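Local coordinates for 2-(acetamidomethylene)succinate hydrolase (Mesorhizobium loti, PDB 3KXP), which catalyses the last step of vitamin B6 breakdown, hydrolysing (E)-2-(acetamidomethylene)succinate to succinic semialdehyde, acetate, ammonia and carbon dioxide, at residues V258-L268 against P285-V296; H135-R146 against D157-F167. All coordinates share one frame; numbering follows the deposited sequence.

Interaction 1: V258-L268 against P285-V296; sequences VLIVRGESSKL and PVVVVPGADHYV
Glu-264 reaches across to the type II turn Val-289 to Ala-292. Its CB lies 3.4 Å from Val-289 O, the carbonyl that also accepts Glu-264 N, and passes Pro-290 CA. With CG anti to the backbone N (chi1 170°) and the chain extended beyond, the carboxylate arrives at the turn. There OE1, itself 3.7 Å from Pro-290 CA, takes Gly-291 N at 3.1 Å on its anti side, tilted 25° out of the carboxylate plane, while OE2 forms a salt bridge with Arg-279 of the second subunit. The strands run parallel, their axes 18° apart, with alternating hydrogen bonds from Ile-260 N to Pro-285 O up to Val-289 N to Arg-262 O. Val-261 CG1 touches both Val-289 CG2 and Val-296 CG1, 3.9 Å from each. Farther on, Ser-265 N donates to Ala-292 O (2.9 Å), and one water accepts from both Lys-267 N and His-294 N. Leu-268 CB covers a face of the His-294 imidazole, 4.1 Å from its centroid, in a CH-pi contact. ND1 of that ring bonds to Asp-166, as expected of the histidine loop after the last strand of an alpha/beta hydrolase, where His-294 is the inferred active-site histidine.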
loop_
_atom_site.group_PDB
_atom_site.type_symbol
_atom_site.label_atom_id
_atom_site.label_comp_id
_atom_site.label_asym_id
_atom_site.label_seq_id
_atom_site.Cartn_x
_atom_site.Cartn_y
_atom_site.Cartn_z
ATOM N N VAL A 258 -5.995 -5.141 -0.850
ATOM C CA VAL A 258 -6.793 -4.035 -1.357
ATOM C C VAL A 258 -6.106 -2.700 -1.089
ATOM O O VAL A 258 -5.813 -2.356 0.055
ATOM C CB VAL A 258 -8.192 -4.010 -0.714
ATOM C CG1 VAL A 258 -8.983 -2.788 -1.204
ATOM C CG2 VAL A 258 -8.933 -5.299 -1.052
ATOM N N LEU A 259 -5.827 -1.958 -2.153
ATOM C CA LEU A 259 -5.208 -0.653 -2.026
ATOM C C LEU A 259 -6.345 0.367 -2.074
ATOM O O LEU A 259 -7.143 0.367 -3.008
ATOM C CB LEU A 259 -4.249 -0.401 -3.182
ATOM C CG LEU A 259 -3.662 1.015 -3.256
ATOM C CD1 LEU A 259 -2.615 1.205 -2.155
ATOM C CD2 LEU A 259 -3.016 1.228 -4.628
ATOM N N ILE A 260 -6.432 1.223 -1.066
ATOM C CA ILE A 260 -7.484 2.229 -1.041
ATOM C C ILE A 260 -6.927 3.542 -1.570
ATOM O O ILE A 260 -5.924 4.053 -1.062
ATOM C CB ILE A 260 -8.012 2.466 0.384
ATOM C CG1 ILE A 260 -8.541 1.159 0.974
ATOM C CG2 ILE A 260 -9.120 3.502 0.353
ATOM C CD1 ILE A 260 -8.937 1.270 2.441
ATOM N N VAL A 261 -7.566 4.079 -2.602
ATOM C CA VAL A 261 -7.127 5.340 -3.175
ATOM C C VAL A 261 -8.237 6.362 -3.027
ATOM O O VAL A 261 -9.380 6.098 -3.405
ATOM C CB VAL A 261 -6.779 5.196 -4.670
ATOM C CG1 VAL A 261 -6.425 6.551 -5.250
ATOM C CG2 VAL A 261 -5.606 4.240 -4.839
ATOM N N ARG A 262 -7.912 7.513 -2.443
ATOM C CA ARG A 262 -8.899 8.575 -2.279
ATOM C C ARG A 262 -8.357 9.858 -2.866
ATOM O O ARG A 262 -7.149 10.096 -2.857
ATOM C CB ARG A 262 -9.231 8.847 -0.803
ATOM C CG ARG A 262 -10.358 9.882 -0.654
ATOM C CD ARG A 262 -10.576 10.389 0.759
ATOM N NE ARG A 262 -9.742 11.555 1.018
ATOM C CZ ARG A 262 -10.168 12.814 1.052
ATOM N NH1 ARG A 262 -11.446 13.115 0.853
ATOM N NH2 ARG A 262 -9.296 13.781 1.272
ATOM N N GLY A 263 -9.256 10.683 -3.380
ATOM C CA GLY A 263 -8.837 11.961 -3.916
ATOM C C GLY A 263 -8.886 12.937 -2.754
ATOM O O GLY A 263 -9.825 12.899 -1.954
ATOM N N GLU A 264 -7.882 13.797 -2.645
ATOM C CA GLU A 264 -7.841 14.771 -1.562
ATOM C C GLU A 264 -9.117 15.599 -1.429
ATOM O O GLU A 264 -9.619 15.791 -0.325
ATOM C CB GLU A 264 -6.643 15.712 -1.733
ATOM C CG GLU A 264 -6.662 16.894 -0.783
ATOM C CD GLU A 264 -5.513 17.853 -1.018
ATOM O OE1 GLU A 264 -5.224 18.166 -2.193
ATOM O OE2 GLU A 264 -4.909 18.305 -0.023
ATOM N N SER A 265 -9.643 16.089 -2.546
ATOM C CA SER A 265 -10.852 16.900 -2.493
ATOM C C SER A 265 -12.114 16.186 -2.988
ATOM O O SER A 265 -13.095 16.828 -3.374
ATOM C CB SER A 265 -10.645 18.204 -3.273
ATOM O OG SER A 265 -10.188 17.953 -4.591
ATOM N N SER A 266 -12.096 14.856 -2.964
ATOM C CA SER A 266 -13.261 14.085 -3.389
ATOM C C SER A 266 -14.524 14.508 -2.637
ATOM O O SER A 266 -14.503 14.633 -1.417
ATOM C CB SER A 266 -13.052 12.594 -3.134
ATOM O OG SER A 266 -14.301 11.924 -3.208
ATOM N N LYS A 267 -15.619 14.713 -3.359
ATOM C CA LYS A 267 -16.862 15.092 -2.705
ATOM C C LYS A 267 -17.709 13.859 -2.385
ATOM O O LYS A 267 -18.758 13.971 -1.756
ATOM C CB LYS A 267 -17.661 16.066 -3.576
ATOM C CG LYS A 267 -16.936 17.363 -3.861
ATOM C CD LYS A 267 -17.837 18.374 -4.557
ATOM C CE LYS A 267 -18.461 17.837 -5.843
ATOM N NZ LYS A 267 -19.326 18.864 -6.528
ATOM N N LEU A 268 -17.247 12.684 -2.806
ATOM C CA LEU A 268 -17.971 11.444 -2.541
ATOM C C LEU A 268 -17.395 10.785 -1.287
ATOM O O LEU A 268 -18.124 10.499 -0.339
ATOM C CB LEU A 268 -17.852 10.487 -3.730
ATOM C CG LEU A 268 -18.916 9.398 -3.970
ATOM C CD1 LEU A 268 -18.221 8.059 -4.100
ATOM C CD2 LEU A 268 -19.952 9.364 -2.862
ATOM N N PRO A 285 -3.315 -0.928 2.762
ATOM C CA PRO A 285 -2.530 0.249 2.360
ATOM C C PRO A 285 -3.401 1.361 1.782
ATOM O O PRO A 285 -4.361 1.102 1.060
ATOM C CB PRO A 285 -1.551 -0.313 1.333
ATOM C CG PRO A 285 -2.320 -1.451 0.736
ATOM C CD PRO A 285 -2.926 -2.104 1.970
ATOM N N VAL A 286 -3.048 2.599 2.099
ATOM C CA VAL A 286 -3.811 3.751 1.648
ATOM C C VAL A 286 -2.981 4.781 0.885
ATOM O O VAL A 286 -1.824 5.045 1.230
ATOM C CB VAL A 286 -4.475 4.461 2.855
ATOM C CG1 VAL A 286 -5.206 5.695 2.390
ATOM C CG2 VAL A 286 -5.442 3.506 3.568
ATOM N N VAL A 287 -3.602 5.365 -0.139
ATOM C CA VAL A 287 -3.001 6.401 -0.975
ATOM C C VAL A 287 -4.022 7.540 -1.123
ATOM O O VAL A 287 -5.170 7.300 -1.497
ATOM C CB VAL A 287 -2.641 5.847 -2.381
ATOM C CG1 VAL A 287 -2.427 6.984 -3.367
ATOM C CG2 VAL A 287 -1.377 5.000 -2.302
ATOM N N VAL A 288 -3.607 8.765 -0.794
ATOM C CA VAL A 288 -4.458 9.954 -0.904
ATOM C C VAL A 288 -3.785 10.833 -1.961
ATOM O O VAL A 288 -2.660 11.299 -1.773
ATOM C CB VAL A 288 -4.559 10.733 0.445
ATOM C CG1 VAL A 288 -5.390 11.999 0.264
ATOM C CG2 VAL A 288 -5.214 9.860 1.513
ATOM N N VAL A 289 -4.475 11.046 -3.079
ATOM C CA VAL A 289 -3.915 11.818 -4.179
ATOM C C VAL A 289 -4.187 13.318 -4.087
ATOM O O VAL A 289 -5.332 13.763 -4.163
ATOM C CB VAL A 289 -4.433 11.277 -5.537
ATOM C CG1 VAL A 289 -3.688 11.940 -6.688
ATOM C CG2 VAL A 289 -4.268 9.756 -5.592
ATOM N N PRO A 290 -3.119 14.118 -3.926
ATOM C CA PRO A 290 -3.225 15.577 -3.825
ATOM C C PRO A 290 -3.696 16.181 -5.142
ATOM O O PRO A 290 -3.318 15.720 -6.219
ATOM C CB PRO A 290 -1.797 16.009 -3.484
ATOM C CG PRO A 290 -1.193 14.779 -2.852
ATOM C CD PRO A 290 -1.728 13.682 -3.718
ATOM N N GLY A 291 -4.520 17.215 -5.045
ATOM C CA GLY A 291 -5.030 17.874 -6.235
ATOM C C GLY A 291 -6.152 17.135 -6.951
ATOM O O GLY A 291 -6.717 17.662 -7.910
ATOM N N ALA A 292 -6.480 15.927 -6.495
ATOM C CA ALA A 292 -7.534 15.132 -7.122
ATOM C C ALA A 292 -8.850 15.127 -6.352
ATOM O O ALA A 292 -8.863 15.078 -5.118
ATOM C CB ALA A 292 -7.054 13.695 -7.315
ATOM N N ASP A 293 -9.959 15.184 -7.085
ATOM C CA ASP A 293 -11.276 15.131 -6.462
ATOM C C ASP A 293 -11.746 13.682 -6.633
ATOM O O ASP A 293 -10.917 12.768 -6.680
ATOM C CB ASP A 293 -12.258 16.126 -7.114
ATOM C CG ASP A 293 -12.491 15.852 -8.598
ATOM O OD1 ASP A 293 -13.359 16.527 -9.200
ATOM O OD2 ASP A 293 -11.810 14.968 -9.164
ATOM N N HIS A 294 -13.050 13.456 -6.725
ATOM C CA HIS A 294 -13.556 12.099 -6.867
ATOM C C HIS A 294 -12.988 11.344 -8.072
ATOM O O HIS A 294 -12.792 10.126 -8.010
ATOM C CB HIS A 294 -15.089 12.136 -6.943
ATOM C CG HIS A 294 -15.722 10.815 -7.262
ATOM N ND1 HIS A 294 -15.525 9.685 -6.494
ATOM C CD2 HIS A 294 -16.586 10.458 -8.243
ATOM C CE1 HIS A 294 -16.243 8.692 -6.986
ATOM N NE2 HIS A 294 -16.896 9.133 -8.047
ATOM N N TYR A 295 -12.712 12.069 -9.157
ATOM C CA TYR A 295 -12.211 11.470 -10.396
ATOM C C TYR A 295 -10.692 11.328 -10.446
ATOM O O TYR A 295 -10.025 11.848 -11.339
ATOM C CB TYR A 295 -12.735 12.304 -11.563
ATOM C CG TYR A 295 -14.220 12.510 -11.431
ATOM C CD1 TYR A 295 -15.117 11.494 -11.773
ATOM C CD2 TYR A 295 -14.731 13.661 -10.829
ATOM C CE1 TYR A 295 -16.484 11.615 -11.508
ATOM C CE2 TYR A 295 -16.099 13.792 -10.559
ATOM C CZ TYR A 295 -16.965 12.763 -10.898
ATOM O OH TYR A 295 -18.307 12.876 -10.615
ATOM N N VAL A 296 -10.163 10.576 -9.487
ATOM C CA VAL A 296 -8.730 10.368 -9.350
ATOM C C VAL A 296 -7.943 9.926 -10.584
ATOM O O VAL A 296 -7.000 10.608 -10.993
ATOM C CB VAL A 296 -8.437 9.365 -8.220
ATOM C CG1 VAL A 296 -6.937 9.354 -7.912
ATOM C CG2 VAL A 296 -9.267 9.729 -6.988
HETATM O O HOH W 1 -15.407 15.084 -6.149
#

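Interaction 2: H135-R146 against D157-F167; sequences HAILVGHSLGAR and DLVRSVVAIDF
Parallel strand pairing joins His-135 to Arg-146 with Asp-157 to Phe-167 in the interior of the central sheet, the axes of 136-141 and 161-165 being 4.6 Å apart and only 6° from parallel. The evidence is a ladder of backbone bonds, among them Val-163 N to Leu-138 O (2.7 Å) and Ile-165 N to Gly-140 O; the bond from Ser-142 N to Ile-165 O (2.9 Å) carries it to the inferred nucleophile, Ser-142.

At the opposite end the chain turns a corner at Arg-160, whose side chain runs extended past two partners. Its CB sits over one face of the His-135 ring, 3.7 Å from the centroid, in a CH-pi contact; a His-135 chi1 of 59°, with CG between its own N and carbonyl carbon, brings the ring there. Beyond, Ile-137 CD1 lies over the centre of the guanidinium, 3.4 Å from Arg-160 CZ, and NH2 bonds to Ala-314 O of the second subunit. An alanine here would keep the CB over the imidazole but would probably uncover the Ile-137 methyl and deprive that carbonyl of its donor across the dimer.

Past the strands, Arg-146 CB lies over a face of the Phe-167 ring, 3.6 Å from Phe-167 CD1, while Ser-142 OG approaches the ring edge in its plane. Ala-145 CB packs 4.0 Å from Ala-164 CB. The Gly-140, Ser-142, Gly-144 pattern and the positive phi of Ser-142 (55°) fit a nucleophile elbow; a CB on Gly-140 would run into Gly-144.

Strand 70-74 bonds to the other edge of 136-141, and strand 258-263 to that of 159-165. Helix 143-154 packs on the face carrying Leu-138, Val-159 and Val-162, with helix 117-131 touching Leu-143, Arg-146 and Leu-158.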
loop_
_atom_site.group_PDB
_atom_site.type_symbol
_atom_site.label_atom_id
_atom_site.label_comp_id
_atom_site.label_asym_id
_atom_site.label_seq_id
_atom_site.Cartn_x
_atom_site.Cartn_y
_atom_site.Cartn_z
ATOM N N HIS A 135 -6.684 -15.799 -12.067
ATOM C CA HIS A 135 -7.272 -14.803 -11.176
ATOM C C HIS A 135 -6.937 -13.399 -11.672
ATOM O O HIS A 135 -5.900 -13.174 -12.297
ATOM C CB HIS A 135 -6.778 -15.012 -9.736
ATOM C CG HIS A 135 -5.291 -14.927 -9.581
ATOM N ND1 HIS A 135 -4.676 -14.919 -8.348
ATOM C CD2 HIS A 135 -4.299 -14.811 -10.497
ATOM C CE1 HIS A 135 -3.369 -14.796 -8.509
ATOM N NE2 HIS A 135 -3.115 -14.727 -9.804
ATOM N N ALA A 136 -7.816 -12.447 -11.389
ATOM C CA ALA A 136 -7.599 -11.097 -11.880
ATOM C C ALA A 136 -7.362 -10.026 -10.838
ATOM O O ALA A 136 -7.845 -10.108 -9.707
ATOM C CB ALA A 136 -8.776 -10.681 -12.765
ATOM N N ILE A 137 -6.594 -9.025 -11.245
ATOM C CA ILE A 137 -6.319 -7.866 -10.422
ATOM C C ILE A 137 -7.440 -6.916 -10.831
ATOM O O ILE A 137 -7.598 -6.607 -12.012
ATOM C CB ILE A 137 -4.951 -7.242 -10.772
ATOM C CG1 ILE A 137 -3.828 -8.227 -10.406
ATOM C CG2 ILE A 137 -4.785 -5.901 -10.048
ATOM C CD1 ILE A 137 -2.463 -7.801 -10.871
ATOM N N LEU A 138 -8.236 -6.488 -9.863
ATOM C CA LEU A 138 -9.351 -5.586 -10.121
ATOM C C LEU A 138 -9.042 -4.104 -9.809
ATOM O O LEU A 138 -8.709 -3.750 -8.671
ATOM C CB LEU A 138 -10.567 -6.044 -9.313
ATOM C CG LEU A 138 -11.452 -7.190 -9.817
ATOM C CD1 LEU A 138 -10.631 -8.279 -10.477
ATOM C CD2 LEU A 138 -12.250 -7.741 -8.641
ATOM N N VAL A 139 -9.158 -3.255 -10.832
ATOM C CA VAL A 139 -8.934 -1.817 -10.713
ATOM C C VAL A 139 -10.282 -1.139 -10.935
ATOM O O VAL A 139 -10.749 -1.032 -12.066
ATOM C CB VAL A 139 -7.969 -1.310 -11.789
ATOM C CG1 VAL A 139 -7.833 0.207 -11.697
ATOM C CG2 VAL A 139 -6.617 -1.980 -11.630
ATOM N N GLY A 140 -10.911 -0.682 -9.860
ATOM C CA GLY A 140 -12.213 -0.057 -10.004
ATOM C C GLY A 140 -12.360 1.366 -9.505
ATOM O O GLY A 140 -11.773 1.760 -8.496
ATOM N N HIS A 141 -13.152 2.148 -10.225
ATOM C CA HIS A 141 -13.385 3.529 -9.841
ATOM C C HIS A 141 -14.813 3.708 -9.373
ATOM O O HIS A 141 -15.749 3.443 -10.124
ATOM C CB HIS A 141 -13.140 4.474 -11.010
ATOM C CG HIS A 141 -13.412 5.907 -10.676
ATOM N ND1 HIS A 141 -13.879 6.816 -11.602
ATOM C CD2 HIS A 141 -13.295 6.585 -9.509
ATOM C CE1 HIS A 141 -14.041 7.990 -11.019
ATOM N NE2 HIS A 141 -13.695 7.878 -9.749
ATOM N N SER A 142 -14.975 4.157 -8.130
ATOM C CA SER A 142 -16.296 4.398 -7.552
ATOM C C SER A 142 -17.189 3.145 -7.641
ATOM O O SER A 142 -16.929 2.159 -6.949
ATOM C CB SER A 142 -16.940 5.593 -8.264
ATOM O OG SER A 142 -17.857 6.261 -7.415
ATOM N N LEU A 143 -18.243 3.188 -8.467
ATOM C CA LEU A 143 -19.126 2.028 -8.654
ATOM C C LEU A 143 -18.257 0.796 -8.901
ATOM O O LEU A 143 -18.480 -0.261 -8.311
ATOM C CB LEU A 143 -20.050 2.222 -9.868
ATOM C CG LEU A 143 -20.739 0.963 -10.439
ATOM C CD1 LEU A 143 -21.684 0.359 -9.422
ATOM C CD2 LEU A 143 -21.514 1.321 -11.683
ATOM N N GLY A 144 -17.275 0.941 -9.789
ATOM C CA GLY A 144 -16.376 -0.162 -10.083
ATOM C C GLY A 144 -15.617 -0.611 -8.841
ATOM O O GLY A 144 -15.471 -1.810 -8.599
ATOM N N ALA A 145 -15.130 0.348 -8.051
ATOM C CA ALA A 145 -14.388 0.030 -6.829
ATOM C C ALA A 145 -15.281 -0.735 -5.854
ATOM O O ALA A 145 -14.879 -1.757 -5.303
ATOM C CB ALA A 145 -13.862 1.314 -6.170
ATOM N N ARG A 146 -16.489 -0.236 -5.639
ATOM C CA ARG A 146 -17.426 -0.902 -4.746
ATOM C C ARG A 146 -17.677 -2.331 -5.248
ATOM O O ARG A 146 -17.683 -3.280 -4.472
ATOM C CB ARG A 146 -18.735 -0.113 -4.686
ATOM C CG ARG A 146 -19.820 -0.782 -3.869
ATOM C CD ARG A 146 -20.674 -1.685 -4.742
ATOM N NE ARG A 146 -22.067 -1.354 -4.517
ATOM C CZ ARG A 146 -23.013 -1.379 -5.444
ATOM N NH1 ARG A 146 -22.731 -1.730 -6.692
ATOM N NH2 ARG A 146 -24.245 -1.023 -5.115
ATOM N N ASP A 157 -10.710 -16.695 -4.495
ATOM C CA ASP A 157 -9.908 -17.399 -5.490
ATOM C C ASP A 157 -9.855 -16.770 -6.885
ATOM O O ASP A 157 -8.858 -16.908 -7.594
ATOM C CB ASP A 157 -10.400 -18.849 -5.593
ATOM C CG ASP A 157 -10.231 -19.626 -4.283
ATOM O OD1 ASP A 157 -10.745 -20.760 -4.189
ATOM O OD2 ASP A 157 -9.578 -19.109 -3.347
ATOM N N LEU A 158 -10.912 -16.075 -7.279
ATOM C CA LEU A 158 -10.945 -15.462 -8.599
ATOM C C LEU A 158 -10.181 -14.139 -8.700
ATOM O O LEU A 158 -9.843 -13.690 -9.798
ATOM C CB LEU A 158 -12.403 -15.253 -9.028
ATOM C CG LEU A 158 -13.238 -16.533 -9.100
ATOM C CD1 LEU A 158 -14.681 -16.204 -9.482
ATOM C CD2 LEU A 158 -12.607 -17.483 -10.117
ATOM N N VAL A 159 -9.904 -13.513 -7.562
ATOM C CA VAL A 159 -9.215 -12.232 -7.583
ATOM C C VAL A 159 -7.937 -12.163 -6.760
ATOM O O VAL A 159 -7.895 -12.519 -5.579
ATOM C CB VAL A 159 -10.190 -11.085 -7.187
ATOM C CG1 VAL A 159 -11.242 -11.610 -6.248
ATOM C CG2 VAL A 159 -9.432 -9.922 -6.561
ATOM N N ARG A 160 -6.894 -11.693 -7.428
ATOM C CA ARG A 160 -5.565 -11.547 -6.858
ATOM C C ARG A 160 -5.451 -10.341 -5.923
ATOM O O ARG A 160 -4.916 -10.446 -4.820
ATOM C CB ARG A 160 -4.562 -11.426 -8.009
ATOM C CG ARG A 160 -3.160 -11.024 -7.613
ATOM C CD ARG A 160 -2.261 -11.000 -8.846
ATOM N NE ARG A 160 -1.147 -10.070 -8.682
ATOM C CZ ARG A 160 -0.172 -9.896 -9.568
ATOM N NH1 ARG A 160 -0.158 -10.593 -10.698
ATOM N NH2 ARG A 160 0.788 -9.015 -9.317
ATOM N N SER A 161 -5.964 -9.200 -6.371
ATOM C CA SER A 161 -5.899 -7.976 -5.592
ATOM C C SER A 161 -6.809 -6.910 -6.178
ATOM O O SER A 161 -7.208 -6.983 -7.343
ATOM C CB SER A 161 -4.465 -7.454 -5.563
ATOM O OG SER A 161 -3.963 -7.321 -6.878
ATOM N N VAL A 162 -7.119 -5.908 -5.367
ATOM C CA VAL A 162 -7.988 -4.829 -5.798
ATOM C C VAL A 162 -7.408 -3.449 -5.545
ATOM O O VAL A 162 -6.768 -3.208 -4.524
ATOM C CB VAL A 162 -9.336 -4.872 -5.064
ATOM C CG1 VAL A 162 -10.215 -3.714 -5.527
ATOM C CG2 VAL A 162 -10.013 -6.201 -5.296
ATOM N N VAL A 163 -7.638 -2.553 -6.491
ATOM C CA VAL A 163 -7.234 -1.167 -6.357
ATOM C C VAL A 163 -8.582 -0.449 -6.351
ATOM O O VAL A 163 -9.171 -0.216 -7.409
ATOM C CB VAL A 163 -6.402 -0.677 -7.552
ATOM C CG1 VAL A 163 -6.179 0.810 -7.438
ATOM C CG2 VAL A 163 -5.053 -1.409 -7.600
ATOM N N ALA A 164 -9.078 -0.141 -5.153
ATOM C CA ALA A 164 -10.361 0.530 -4.972
ATOM C C ALA A 164 -10.228 2.057 -5.007
ATOM O O ALA A 164 -9.936 2.690 -3.991
ATOM C CB ALA A 164 -10.982 0.094 -3.651
ATOM N N ILE A 165 -10.469 2.643 -6.174
ATOM C CA ILE A 165 -10.356 4.090 -6.340
ATOM C C ILE A 165 -11.614 4.890 -5.998
ATOM O O ILE A 165 -12.588 4.893 -6.748
ATOM C CB ILE A 165 -9.957 4.452 -7.794
ATOM C CG1 ILE A 165 -8.647 3.747 -8.170
ATOM C CG2 ILE A 165 -9.818 5.968 -7.931
ATOM C CD1 ILE A 165 -8.164 4.057 -9.589
ATOM N N ASP A 166 -11.566 5.562 -4.854
ATOM C CA ASP A 166 -12.623 6.443 -4.361
ATOM C C ASP A 166 -14.015 5.910 -4.031
ATOM O O ASP A 166 -15.019 6.431 -4.533
ATOM C CB ASP A 166 -12.769 7.643 -5.301
ATOM C CG ASP A 166 -12.833 8.962 -4.547
ATOM O OD1 ASP A 166 -11.834 9.303 -3.877
ATOM O OD2 ASP A 166 -13.873 9.655 -4.604
ATOM N N PHE A 167 -14.074 4.878 -3.192
ATOM C CA PHE A 167 -15.344 4.333 -2.743
ATOM C C PHE A 167 -15.116 3.381 -1.595
ATOM O O PHE A 167 -14.687 2.241 -1.776
ATOM C CB PHE A 167 -16.115 3.622 -3.857
ATOM C CG PHE A 167 -17.598 3.530 -3.581
ATOM C CD1 PHE A 167 -18.081 2.710 -2.568
ATOM C CD2 PHE A 167 -18.495 4.335 -4.270
ATOM C CE1 PHE A 167 -19.442 2.696 -2.236
ATOM C CE2 PHE A 167 -19.858 4.332 -3.951
ATOM C CZ PHE A 167 -20.332 3.510 -2.928
#

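Each contact pairs the two strands of a beta-alpha-beta unit in one mixed sheet, and they follow each other along the chain, interaction 2 closing before interaction 1 opens. Their centres are 15 Å apart, yet strands 159-165 and 258-263 are neighbours, so the four strands lie consecutively in the order 136-141, 159-165, 258-263, 286-289. Val-261 O stands 2.7 Å from Asp-166 N, a probable hydrogen bond, and beyond the C-terminal ends of the strands His-294 CE1 packs 2.9 Å from Ser-142 OG. Interaction 2 thus supplies the inferred nucleophile Ser-142 and active-site Asp-166, interaction 1 the histidine, and the shared sheet brings together a Ser-His-Asp arrangement consistent with the catalytic triad of alpha/beta hydrolases.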